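Local coordinates for core protein VP4 (PDB 2JHP) that caps viral messenger RNA as a multifunctional enzyme of the virus core that binds guanine and S-adenosyl-L-homocysteine, at residues 38-41 / 42-46; 175-178 / 179-182; 203-206 / 207-210; 526-529 / 530-533. One frame throughout, in Å; residues are numbered along the deposited sequence.

In the fold
The four contacts form two pairs on opposite sides of the chain's centre. Contacts 2 and 3 belong to one domain: their centres are 10 Å apart, they meet through the salt bridge Asp176 OD2 to Arg210 NE (2.8 Å), and each supplies a residue, Leu179 or Thr203, to the same S-adenosyl-L-homocysteine. A bound guanine lies about 7 Å from the side chains of Ser181 and Phe207. Contacts 1 and 4 lie together on the other side of the centre, at the surface. Their centres are 15 Å apart and their nearest atoms about 6 Å, without touching. From contact 1 to contact 2 the centres are 51 Å apart, and from contact 3 to contact 4, 62 Å.

Contact 1 (38-41 / 42-46); sequences WLEN and GKYAT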
loop_
_atom_site.group_PDB
_atom_site.type_symbol
_atom_site.label_atom_id
_atom_site.label_comp_id
_atom_site.label_asym_id
_atom_site.label_seq_id
_atom_site.Cartn_x
_atom_site.Cartn_y
_atom_site.Cartn_z
ATOM N N TRP A 38 -18.648 20.368 -17.063
ATOM C CA TRP A 38 -17.655 19.705 -17.889
ATOM C C TRP A 38 -16.838 20.700 -18.721
ATOM O O TRP A 38 -15.605 20.611 -18.755
ATOM C CB TRP A 38 -18.302 18.650 -18.782
ATOM C CG TRP A 38 -17.298 17.829 -19.513
ATOM C CD1 TRP A 38 -16.683 16.698 -19.062
ATOM C CD2 TRP A 38 -16.768 18.082 -20.820
ATOM N NE1 TRP A 38 -15.807 16.226 -20.008
ATOM C CE2 TRP A 38 -15.838 17.056 -21.098
ATOM C CE3 TRP A 38 -16.986 19.078 -21.783
ATOM C CZ2 TRP A 38 -15.126 16.992 -22.301
ATOM C CZ3 TRP A 38 -16.280 19.015 -22.984
ATOM C CH2 TRP A 38 -15.361 17.976 -23.231
ATOM N N LEU A 39 -17.510 21.642 -19.381
ATOM C CA LEU A 39 -16.783 22.635 -20.180
ATOM C C LEU A 39 -16.104 23.712 -19.324
ATOM O O LEU A 39 -15.070 24.255 -19.721
ATOM C CB LEU A 39 -17.621 23.221 -21.333
ATOM C CG LEU A 39 -18.936 23.975 -21.145
ATOM C CD1 LEU A 39 -18.694 25.472 -20.941
ATOM C CD2 LEU A 39 -19.814 23.731 -22.374
ATOM N N GLU A 40 -16.657 23.977 -18.142
ATOM C CA GLU A 40 -16.036 24.916 -17.215
ATOM C C GLU A 40 -14.785 24.372 -16.561
ATOM O O GLU A 40 -13.735 25.004 -16.613
ATOM C CB GLU A 40 -17.017 25.403 -16.147
ATOM C CG GLU A 40 -17.752 26.675 -16.547
ATOM C CD GLU A 40 -16.814 27.731 -17.109
ATOM O OE1 GLU A 40 -15.704 27.913 -16.549
ATOM O OE2 GLU A 40 -17.190 28.375 -18.116
ATOM N N ASN A 41 -14.914 23.203 -15.942
ATOM C CA ASN A 41 -13.794 22.514 -15.298
ATOM C C ASN A 41 -12.620 22.290 -16.262
ATOM O O ASN A 41 -11.461 22.380 -15.858
ATOM C CB ASN A 41 -14.266 21.178 -14.681
ATOM C CG ASN A 41 -13.332 20.658 -13.584
ATOM O OD1 ASN A 41 -12.368 21.320 -13.202
ATOM N ND2 ASN A 41 -13.624 19.463 -13.075
ATOM N N GLY A 42 -12.928 22.032 -17.536
ATOM C CA GLY A 42 -11.905 21.757 -18.547
ATOM C C GLY A 42 -11.018 22.930 -18.913
ATOM O O GLY A 42 -9.998 22.753 -19.585
ATOM N N LYS A 43 -11.419 24.134 -18.498
ATOM C CA LYS A 43 -10.644 25.356 -18.746
ATOM C C LYS A 43 -9.429 25.453 -17.827
ATOM O O LYS A 43 -8.470 26.170 -18.124
ATOM C CB LYS A 43 -11.509 26.603 -18.558
ATOM C CG LYS A 43 -12.657 26.717 -19.531
ATOM C CD LYS A 43 -13.248 28.113 -19.524
ATOM C CE LYS A 43 -14.636 28.150 -20.156
ATOM N NZ LYS A 43 -14.728 27.460 -21.477
ATOM N N TYR A 44 -9.468 24.721 -16.717
ATOM C CA TYR A 44 -8.429 24.843 -15.697
ATOM C C TYR A 44 -7.297 23.829 -15.865
ATOM O O TYR A 44 -7.535 22.626 -16.005
ATOM C CB TYR A 44 -9.057 24.759 -14.304
ATOM C CG TYR A 44 -10.158 25.770 -14.096
ATOM C CD1 TYR A 44 -11.487 25.365 -13.970
ATOM C CD2 TYR A 44 -9.875 27.147 -14.042
ATOM C CE1 TYR A 44 -12.506 26.291 -13.785
ATOM C CE2 TYR A 44 -10.890 28.085 -13.854
ATOM C CZ TYR A 44 -12.203 27.647 -13.733
ATOM O OH TYR A 44 -13.216 28.559 -13.553
ATOM N N ALA A 45 -6.061 24.331 -15.851
ATOM C CA ALA A 45 -4.887 23.480 -16.059
ATOM C C ALA A 45 -4.044 23.236 -14.792
ATOM O O ALA A 45 -3.092 22.455 -14.816
ATOM C CB ALA A 45 -4.040 24.025 -17.182
ATOM N N THR A 46 -4.404 23.901 -13.696
ATOM C CA THR A 46 -3.800 23.650 -12.379
ATOM C C THR A 46 -4.928 23.305 -11.425
ATOM O O THR A 46 -6.093 23.389 -11.810
ATOM C CB THR A 46 -3.089 24.909 -11.808
ATOM O OG1 THR A 46 -4.060 25.931 -11.558
ATOM C CG2 THR A 46 -2.058 25.446 -12.761
#
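Lys43 starts with CG opposite its carbonyl carbon (chi1 -64°), while Glu40 folds back at chi2 (-47°); these torsions carry the lysine methylenes across the carboxylate. Glu40 OE2 comes to 3.3 Å from Lys43 CE, yet it stays 4.3 Å from Lys43 NZ. That is beyond a salt bridge, though the opposite charges probably still attract. Tyr44 turns its ring back toward the helix end, and its CE1 reaches 3.3 Å from Glu40 O, at an oblique angle to the ring.

The backbone bonds record how the helix stops. Gly42 N binds Trp38 O at 3.3 Å, four residues back. The next two amides reach back only three: Lys43 N to Glu40 O at 3.1 Å and Tyr44 N to Asn41 O at 3.2 Å. The latter is nearly straight (163°) and closes a type I turn from Asn41 to Tyr44. Beyond the turn, the Asn41 amide binds His5 and the carbonyl of His65, and the Trp38 indole donates to Arg519 O and packs on Leu523 of helix 523-533. Helix 34-41 lies in the crossover between strands 25-27 and 48-51, neighbours in a five-stranded parallel sheet.

Contact 2 (175-178 / 179-182); sequences TDEK and LVSM. With SAH (S-adenosyl-L-homocysteine), chain C.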
loop_
_atom_site.group_PDB
_atom_site.type_symbol
_atom_site.label_atom_id
_atom_site.label_comp_id
_atom_site.label_asym_id
_atom_site.label_seq_id
_atom_site.Cartn_x
_atom_site.Cartn_y
_atom_site.Cartn_z
ATOM N N THR A 175 10.860 4.887 19.362
ATOM C CA THR A 175 9.700 3.973 19.287
ATOM C C THR A 175 9.320 3.468 20.674
ATOM O O THR A 175 9.741 4.032 21.675
ATOM C CB THR A 175 9.956 2.708 18.423
ATOM O OG1 THR A 175 11.303 2.688 17.940
ATOM C CG2 THR A 175 8.958 2.635 17.270
ATOM N N ASP A 176 8.555 2.382 20.727
ATOM C CA ASP A 176 8.160 1.762 21.986
ATOM C C ASP A 176 9.360 1.262 22.790
ATOM O O ASP A 176 10.449 1.075 22.245
ATOM C CB ASP A 176 7.194 0.603 21.714
ATOM C CG ASP A 176 5.853 1.078 21.152
ATOM O OD1 ASP A 176 5.609 0.914 19.931
ATOM O OD2 ASP A 176 5.050 1.631 21.934
ATOM N N GLU A 177 9.151 1.056 24.089
ATOM C CA GLU A 177 10.174 0.489 24.963
ATOM C C GLU A 177 10.673 -0.862 24.442
ATOM O O GLU A 177 9.886 -1.718 24.020
ATOM C CB GLU A 177 9.673 0.369 26.411
ATOM C CG GLU A 177 8.342 -0.362 26.573
ATOM C CD GLU A 177 7.954 -0.602 28.025
ATOM O OE1 GLU A 177 8.657 -1.366 28.720
ATOM O OE2 GLU A 177 6.933 -0.034 28.468
ATOM N N LYS A 178 11.993 -1.019 24.481
ATOM C CA LYS A 178 12.724 -2.171 23.946
ATOM C C LYS A 178 11.980 -3.509 23.953
ATOM O O LYS A 178 11.916 -4.190 22.918
ATOM C CB LYS A 178 14.066 -2.274 24.675
ATOM C CG LYS A 178 14.829 -3.564 24.560
ATOM C CD LYS A 178 15.915 -3.583 25.652
ATOM C CE LYS A 178 16.083 -4.978 26.263
ATOM N NZ LYS A 178 16.828 -4.996 27.556
ATOM N N LEU A 179 11.406 -3.865 25.099
ATOM C CA LEU A 179 10.800 -5.189 25.280
ATOM C C LEU A 179 9.407 -5.401 24.662
ATOM O O LEU A 179 9.054 -6.540 24.337
ATOM C CB LEU A 179 10.858 -5.621 26.757
ATOM C CG LEU A 179 12.227 -6.207 27.154
ATOM C CD1 LEU A 179 12.456 -6.248 28.684
ATOM C CD2 LEU A 179 12.450 -7.593 26.513
ATOM N N VAL A 180 8.622 -4.332 24.498
ATOM C CA VAL A 180 7.387 -4.437 23.705
ATOM C C VAL A 180 7.667 -4.296 22.208
ATOM O O VAL A 180 6.962 -4.868 21.374
ATOM C CB VAL A 180 6.184 -3.518 24.197
ATOM C CG1 VAL A 180 6.574 -2.611 25.342
ATOM C CG2 VAL A 180 5.549 -2.735 23.048
ATOM N N SER A 181 8.706 -3.538 21.884
ATOM C CA SER A 181 9.178 -3.424 20.523
ATOM C C SER A 181 9.673 -4.780 20.051
ATOM O O SER A 181 9.544 -5.122 18.873
ATOM C CB SER A 181 10.301 -2.397 20.438
ATOM O OG SER A 181 9.788 -1.133 20.106
ATOM N N MET A 182 10.241 -5.548 20.979
ATOM C CA MET A 182 10.729 -6.891 20.660
ATOM C C MET A 182 9.583 -7.736 20.093
ATOM O O MET A 182 9.666 -8.198 18.955
ATOM C CB MET A 182 11.365 -7.549 21.883
ATOM C CG MET A 182 12.069 -8.824 21.612
ATOM S SD MET A 182 11.861 -9.820 23.068
ATOM C CE MET A 182 13.200 -10.952 22.883
HETATM N N SAH C . 10.828 -10.443 29.855
HETATM C CA SAH C . 10.882 -9.592 31.086
HETATM C CB SAH C . 12.312 -9.185 31.453
HETATM C CG SAH C . 13.223 -10.365 31.778
HETATM S SD SAH C . 13.650 -10.397 33.531
HETATM C C SAH C . 9.990 -8.365 30.927
HETATM O O SAH C . 9.717 -7.918 29.811
HETATM O OXT SAH C . 9.514 -7.804 31.913
HETATM C "C5'" SAH C . 14.413 -12.029 33.451
HETATM C "C4'" SAH C . 13.526 -13.032 34.167
HETATM O "O4'" SAH C . 13.938 -14.345 33.892
HETATM C "C3'" SAH C . 13.561 -12.894 35.679
HETATM O "O3'" SAH C . 12.348 -12.310 36.078
HETATM C "C2'" SAH C . 13.700 -14.314 36.208
HETATM O "O2'" SAH C . 12.674 -14.625 37.118
HETATM C "C1'" SAH C . 13.514 -15.156 34.965
HETATM N N9 SAH C . 14.254 -16.426 34.910
HETATM C C8 SAH C . 15.521 -16.705 35.350
HETATM N N7 SAH C . 15.794 -17.997 35.054
HETATM C C5 SAH C . 14.729 -18.538 34.424
HETATM C C6 SAH C . 14.473 -19.804 33.908
HETATM N N6 SAH C . 15.391 -20.761 33.992
HETATM N N1 SAH C . 13.252 -20.062 33.307
HETATM C C2 SAH C . 12.298 -19.073 33.219
HETATM N N3 SAH C . 12.564 -17.817 33.731
HETATM C C4 SAH C . 13.756 -17.557 34.324
#
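Glu177 O receives two amides from the first turn of the helix. Ser181 N approaches at 3.0 Å with a nearly straight N-H (169°), whereas the bond from Val180 N, at 2.9 Å, is bent and weak. One residue back, Asp176 O takes the hydroxyl of Ser181: OG donates to it at 3.1 Å, from well above the carbonyl plane. Side chain and main chain of Ser181 therefore tie the incoming loop to the helix at two successive carbonyls. A weak bond from Lys383 NZ also reaches Ser181 OG. The next helical bond, from Met182 N to Lys178 O, measures 2.9 Å.

Glu177 holds CG between its backbone N and carbonyl carbon (chi1 52°) and then runs extended, crossing Val180 at about a right angle so that its CG, and behind it CD, meets Val180 CG1. Its carboxylate goes on to a salt bridge with Arg202. Lys178 and Leu179 run side by side, and Lys178 CE lies 4.1 Å from Leu179 CG. Leu179 CD1 closes on the carboxylate of S-adenosyl-L-homocysteine, 3.4 Å from its atom O, an apolar wall beside a charged group. Helix 178-186 leads into strand 192-196 of a mixed sheet ordered 3-2-1-4-5-7-6, the signature of the Rossmann-like S-adenosylmethionine-dependent methyltransferase fold.

Contact 3 (203-206 / 207-210); sequences TLMQ and FKKR. With SAH (S-adenosyl-L-homocysteine), chain C.
Gln206 OE1 sits at the edge of the Arg210 guanidinium, in its plane, and accepts from both terminal nitrogens: NH1 at 2.6 Å and NH2 at 2.8 Å. Both reach it from the same face of the amide, NH1 high above the carbonyl plane and NH2 only moderately tilted (22°). With the amide and guanidinium planes 78° apart, the oxygen is clasped end-on rather than facing a coplanar partner. Gln206 bends at chi2 (-63°) to bring its amide over the next turn, and its CB lies over one face of the guanidinium. Its NE2 runs beside Lys209, 3.6 Å from CE. On the adjoining side of the helix Met205 and Lys208 point the same way, with Met205 CE 3.4 Å from Lys208 NZ.

Beneath these side chains run regular helical bonds, among them Arg210 N to Gln206 O at 2.9 Å. Helix 202-210, with the short helix 212-216 after it, makes the crossover between strands 192-196 and 219-223, adjacent and parallel in the Rossmann-like sheet. Near the helix start, Thr203 OG1 donates to atom O of S-adenosyl-L-homocysteine at 3.0 Å, whereas Gln206 and Arg210 lie toward the C-terminal end of the helix.

Further out, Arg210 NE is taken by Asp176, which fixes the guanidinium from the loop before helix 178-186. Leu204 and Phe207 face inward: Leu204 packs on Val222 and Trp220 of strand 219-223, and the Phe207 ring on Trp220, Phe215 and Leu183.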
loop_
_atom_site.group_PDB
_atom_site.type_symbol
_atom_site.label_atom_id
_atom_site.label_comp_id
_atom_site.label_asym_id
_atom_site.label_seq_id
_atom_site.Cartn_x
_atom_site.Cartn_y
_atom_site.Cartn_z
ATOM N N THR A 203 5.234 -6.000 30.176
ATOM C CA THR A 203 5.634 -5.998 28.776
ATOM C C THR A 203 4.576 -6.679 27.896
ATOM O O THR A 203 4.137 -6.095 26.903
ATOM C CB THR A 203 7.051 -6.610 28.627
ATOM O OG1 THR A 203 8.024 -5.605 28.951
ATOM C CG2 THR A 203 7.316 -7.154 27.211
ATOM N N LEU A 204 4.137 -7.880 28.284
ATOM C CA LEU A 204 3.111 -8.590 27.514
ATOM C C LEU A 204 1.792 -7.831 27.508
ATOM O O LEU A 204 1.083 -7.820 26.511
ATOM C CB LEU A 204 2.901 -10.028 28.013
ATOM C CG LEU A 204 1.956 -10.930 27.195
ATOM C CD1 LEU A 204 2.425 -11.105 25.753
ATOM C CD2 LEU A 204 1.799 -12.292 27.846
ATOM N N MET A 205 1.471 -7.193 28.625
ATOM C CA MET A 205 0.203 -6.475 28.751
ATOM C C MET A 205 0.195 -5.192 27.933
ATOM O O MET A 205 -0.853 -4.778 27.448
ATOM C CB MET A 205 -0.127 -6.201 30.221
ATOM C CG MET A 205 -0.355 -7.475 31.042
ATOM S SD MET A 205 -1.768 -8.492 30.524
ATOM C CE MET A 205 -3.105 -7.672 31.412
ATOM N N GLN A 206 1.364 -4.579 27.761
ATOM C CA GLN A 206 1.477 -3.419 26.887
ATOM C C GLN A 206 1.325 -3.800 25.414
ATOM O O GLN A 206 0.804 -3.018 24.619
ATOM C CB GLN A 206 2.772 -2.646 27.139
ATOM C CG GLN A 206 2.747 -1.819 28.420
ATOM C CD GLN A 206 1.683 -0.730 28.411
ATOM O OE1 GLN A 206 1.916 0.369 27.914
ATOM N NE2 GLN A 206 0.516 -1.028 28.977
ATOM N N PHE A 207 1.759 -5.008 25.065
ATOM C CA PHE A 207 1.536 -5.541 23.720
ATOM C C PHE A 207 0.034 -5.742 23.471
ATOM O O PHE A 207 -0.489 -5.323 22.436
ATOM C CB PHE A 207 2.319 -6.834 23.508
ATOM C CG PHE A 207 2.319 -7.326 22.077
ATOM C CD1 PHE A 207 3.088 -6.687 21.103
ATOM C CD2 PHE A 207 1.569 -8.446 21.709
ATOM C CE1 PHE A 207 3.094 -7.145 19.787
ATOM C CE2 PHE A 207 1.573 -8.908 20.389
ATOM C CZ PHE A 207 2.336 -8.256 19.433
ATOM N N LYS A 208 -0.653 -6.356 24.433
ATOM C CA LYS A 208 -2.113 -6.484 24.392
ATOM C C LYS A 208 -2.792 -5.133 24.158
ATOM O O LYS A 208 -3.694 -5.032 23.334
ATOM C CB LYS A 208 -2.646 -7.126 25.678
ATOM C CG LYS A 208 -4.161 -7.305 25.689
ATOM C CD LYS A 208 -4.756 -7.643 27.084
ATOM C CE LYS A 208 -4.964 -6.420 27.952
ATOM N NZ LYS A 208 -5.536 -6.808 29.269
ATOM N N LYS A 209 -2.341 -4.107 24.879
ATOM C CA LYS A 209 -2.935 -2.765 24.811
ATOM C C LYS A 209 -2.643 -2.064 23.480
ATOM O O LYS A 209 -3.542 -1.501 22.864
ATOM C CB LYS A 209 -2.491 -1.917 26.021
ATOM C CG LYS A 209 -3.019 -0.491 26.067
ATOM C CD LYS A 209 -3.588 -0.176 27.460
ATOM C CE LYS A 209 -2.610 0.574 28.380
ATOM N NZ LYS A 209 -2.994 2.020 28.543
ATOM N N ARG A 210 -1.395 -2.124 23.027
ATOM C CA ARG A 210 -1.020 -1.491 21.759
ATOM C C ARG A 210 -1.404 -2.311 20.515
ATOM O O ARG A 210 -1.665 -1.740 19.463
ATOM C CB ARG A 210 0.473 -1.178 21.734
ATOM C CG ARG A 210 0.937 -0.288 22.850
ATOM C CD ARG A 210 2.304 0.259 22.517
ATOM N NE ARG A 210 3.187 0.536 23.658
ATOM C CZ ARG A 210 2.855 0.511 24.953
ATOM N NH1 ARG A 210 1.623 0.213 25.347
ATOM N NH2 ARG A 210 3.784 0.788 25.865
HETATM N N SAH C . 10.828 -10.443 29.855
HETATM C CA SAH C . 10.882 -9.592 31.086
HETATM C CB SAH C . 12.312 -9.185 31.453
HETATM C CG SAH C . 13.223 -10.365 31.778
HETATM S SD SAH C . 13.650 -10.397 33.531
HETATM C C SAH C . 9.990 -8.365 30.927
HETATM O O SAH C . 9.717 -7.918 29.811
HETATM O OXT SAH C . 9.514 -7.804 31.913
HETATM C "C5'" SAH C . 14.413 -12.029 33.451
HETATM C "C4'" SAH C . 13.526 -13.032 34.167
HETATM O "O4'" SAH C . 13.938 -14.345 33.892
HETATM C "C3'" SAH C . 13.561 -12.894 35.679
HETATM O "O3'" SAH C . 12.348 -12.310 36.078
HETATM C "C2'" SAH C . 13.700 -14.314 36.208
HETATM O "O2'" SAH C . 12.674 -14.625 37.118
HETATM C "C1'" SAH C . 13.514 -15.156 34.965
HETATM N N9 SAH C . 14.254 -16.426 34.910
HETATM C C8 SAH C . 15.521 -16.705 35.350
HETATM N N7 SAH C . 15.794 -17.997 35.054
HETATM C C5 SAH C . 14.729 -18.538 34.424
HETATM C C6 SAH C . 14.473 -19.804 33.908
HETATM N N6 SAH C . 15.391 -20.761 33.992
HETATM N N1 SAH C . 13.252 -20.062 33.307
HETATM C C2 SAH C . 12.298 -19.073 33.219
HETATM N N3 SAH C . 12.564 -17.817 33.731
HETATM C C4 SAH C . 13.756 -17.557 34.324
#

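Contact 4 (526-529 / 530-533); sequences ESSV and LRVR
The Arg531 guanidinium carries Ser527 O over one face, with CZ 3.7 Å from that oxygen, while Ser528 N approaches it obliquely. The other flat group, the Arg533 guanidinium, meets Val529 obliquely as well: its NH1 is 4.1 Å from Val529 CG1, and the two side chains run alongside each other. Arg531 comes back over its own helix because the chain leaves with CG opposite the backbone N (chi1 -169°) and then bends sharply at chi3 (23°). NH1 ends 3.2 Å from Ser527 OG. That hydroxyl is hydrogen-bonded to Arg524 O, nearly one turn earlier, which probably fixes its rotation.

Ser527 O thus serves two purposes, lying under the guanidinium and accepting Arg531 N at 3.1 Å. Ser528 O is the more directly approached carbonyl: Val532 N binds it at 2.9 Å, close to the line of the C=O bond and with a fairly straight N-H (161°). A weak bond from Arg531 N adds to this, and Val532 CG2 packs against the same oxygen. Glu526 O accepts Leu530 N at 3.0 Å. Toward Arg533 the hydrogen bonding slackens, for its amide makes only a weak bond to Val529 O at 3.4 Å.

Arg531, Val532 and Arg533 are exposed at the protein surface. Leu530, Ser527 and Glu526 turn to helix 551-561: Leu530 packs on Tyr556 and Met560, Ser527 on Val557, and the buried Glu526 on Ser561, where helix 523-533 runs against it.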
loop_
_atom_site.group_PDB
_atom_site.type_symbol
_atom_site.label_atom_id
_atom_site.label_comp_id
_atom_site.label_asym_id
_atom_site.label_seq_id
_atom_site.Cartn_x
_atom_site.Cartn_y
_atom_site.Cartn_z
ATOM N N GLU A 526 -7.129 20.366 -24.590
ATOM C CA GLU A 526 -6.122 19.431 -25.071
ATOM C C GLU A 526 -6.093 19.302 -26.604
ATOM O O GLU A 526 -5.042 19.036 -27.194
ATOM C CB GLU A 526 -6.322 18.074 -24.396
ATOM C CG GLU A 526 -5.800 18.017 -22.969
ATOM C CD GLU A 526 -4.272 17.954 -22.895
ATOM O OE1 GLU A 526 -3.617 17.750 -23.947
ATOM O OE2 GLU A 526 -3.731 18.109 -21.778
ATOM N N SER A 527 -7.237 19.503 -27.244
ATOM C CA SER A 527 -7.292 19.422 -28.692
ATOM C C SER A 527 -6.634 20.658 -29.290
ATOM O O SER A 527 -5.963 20.587 -30.320
ATOM C CB SER A 527 -8.738 19.261 -29.191
ATOM O OG SER A 527 -9.530 20.403 -28.897
ATOM N N SER A 528 -6.822 21.791 -28.626
ATOM C CA SER A 528 -6.239 23.036 -29.088
ATOM C C SER A 528 -4.715 23.038 -28.880
ATOM O O SER A 528 -3.957 23.391 -29.783
ATOM C CB SER A 528 -6.932 24.226 -28.423
ATOM O OG SER A 528 -8.182 24.487 -29.046
ATOM N N VAL A 529 -4.290 22.577 -27.709
ATOM C CA VAL A 529 -2.881 22.416 -27.375
ATOM C C VAL A 529 -2.180 21.437 -28.319
ATOM O O VAL A 529 -0.993 21.581 -28.608
ATOM C CB VAL A 529 -2.709 21.989 -25.895
ATOM C CG1 VAL A 529 -1.293 21.440 -25.600
ATOM C CG2 VAL A 529 -3.058 23.155 -24.966
ATOM N N LEU A 530 -2.913 20.450 -28.807
ATOM C CA LEU A 530 -2.368 19.510 -29.774
ATOM C C LEU A 530 -2.191 20.167 -31.129
ATOM O O LEU A 530 -1.194 19.956 -31.803
ATOM C CB LEU A 530 -3.294 18.311 -29.912
ATOM C CG LEU A 530 -2.720 16.954 -30.311
ATOM C CD1 LEU A 530 -1.420 16.634 -29.570
ATOM C CD2 LEU A 530 -3.780 15.886 -30.049
ATOM N N ARG A 531 -3.161 20.986 -31.499
ATOM C CA ARG A 531 -3.242 21.561 -32.829
ATOM C C ARG A 531 -2.248 22.709 -33.046
ATOM O O ARG A 531 -1.672 22.844 -34.128
ATOM C CB ARG A 531 -4.675 22.021 -33.049
ATOM C CG ARG A 531 -5.042 22.426 -34.453
ATOM C CD ARG A 531 -6.529 22.184 -34.679
ATOM N NE ARG A 531 -7.239 22.160 -33.403
ATOM C CZ ARG A 531 -8.232 21.324 -33.110
ATOM N NH1 ARG A 531 -8.807 21.378 -31.911
ATOM N NH2 ARG A 531 -8.648 20.431 -34.011
ATOM N N VAL A 532 -2.035 23.521 -32.014
ATOM C CA VAL A 532 -1.079 24.637 -32.117
ATOM C C VAL A 532 0.370 24.183 -31.874
ATOM O O VAL A 532 1.305 24.937 -32.172
ATOM C CB VAL A 532 -1.431 25.846 -31.202
ATOM C CG1 VAL A 532 -2.797 26.408 -31.547
ATOM C CG2 VAL A 532 -1.347 25.469 -29.729
ATOM N N ARG A 533 0.546 22.961 -31.355
ATOM C CA ARG A 533 1.883 22.383 -31.143
ATOM C C ARG A 533 2.304 21.265 -32.100
ATOM O O ARG A 533 3.415 21.292 -32.624
ATOM C CB ARG A 533 2.064 21.927 -29.697
ATOM C CG ARG A 533 2.552 23.038 -28.813
ATOM C CD ARG A 533 2.643 22.615 -27.378
ATOM N NE ARG A 533 3.305 23.662 -26.601
ATOM C CZ ARG A 533 3.130 23.864 -25.303
ATOM N NH1 ARG A 533 2.296 23.097 -24.608
ATOM N NH2 ARG A 533 3.776 24.853 -24.703
#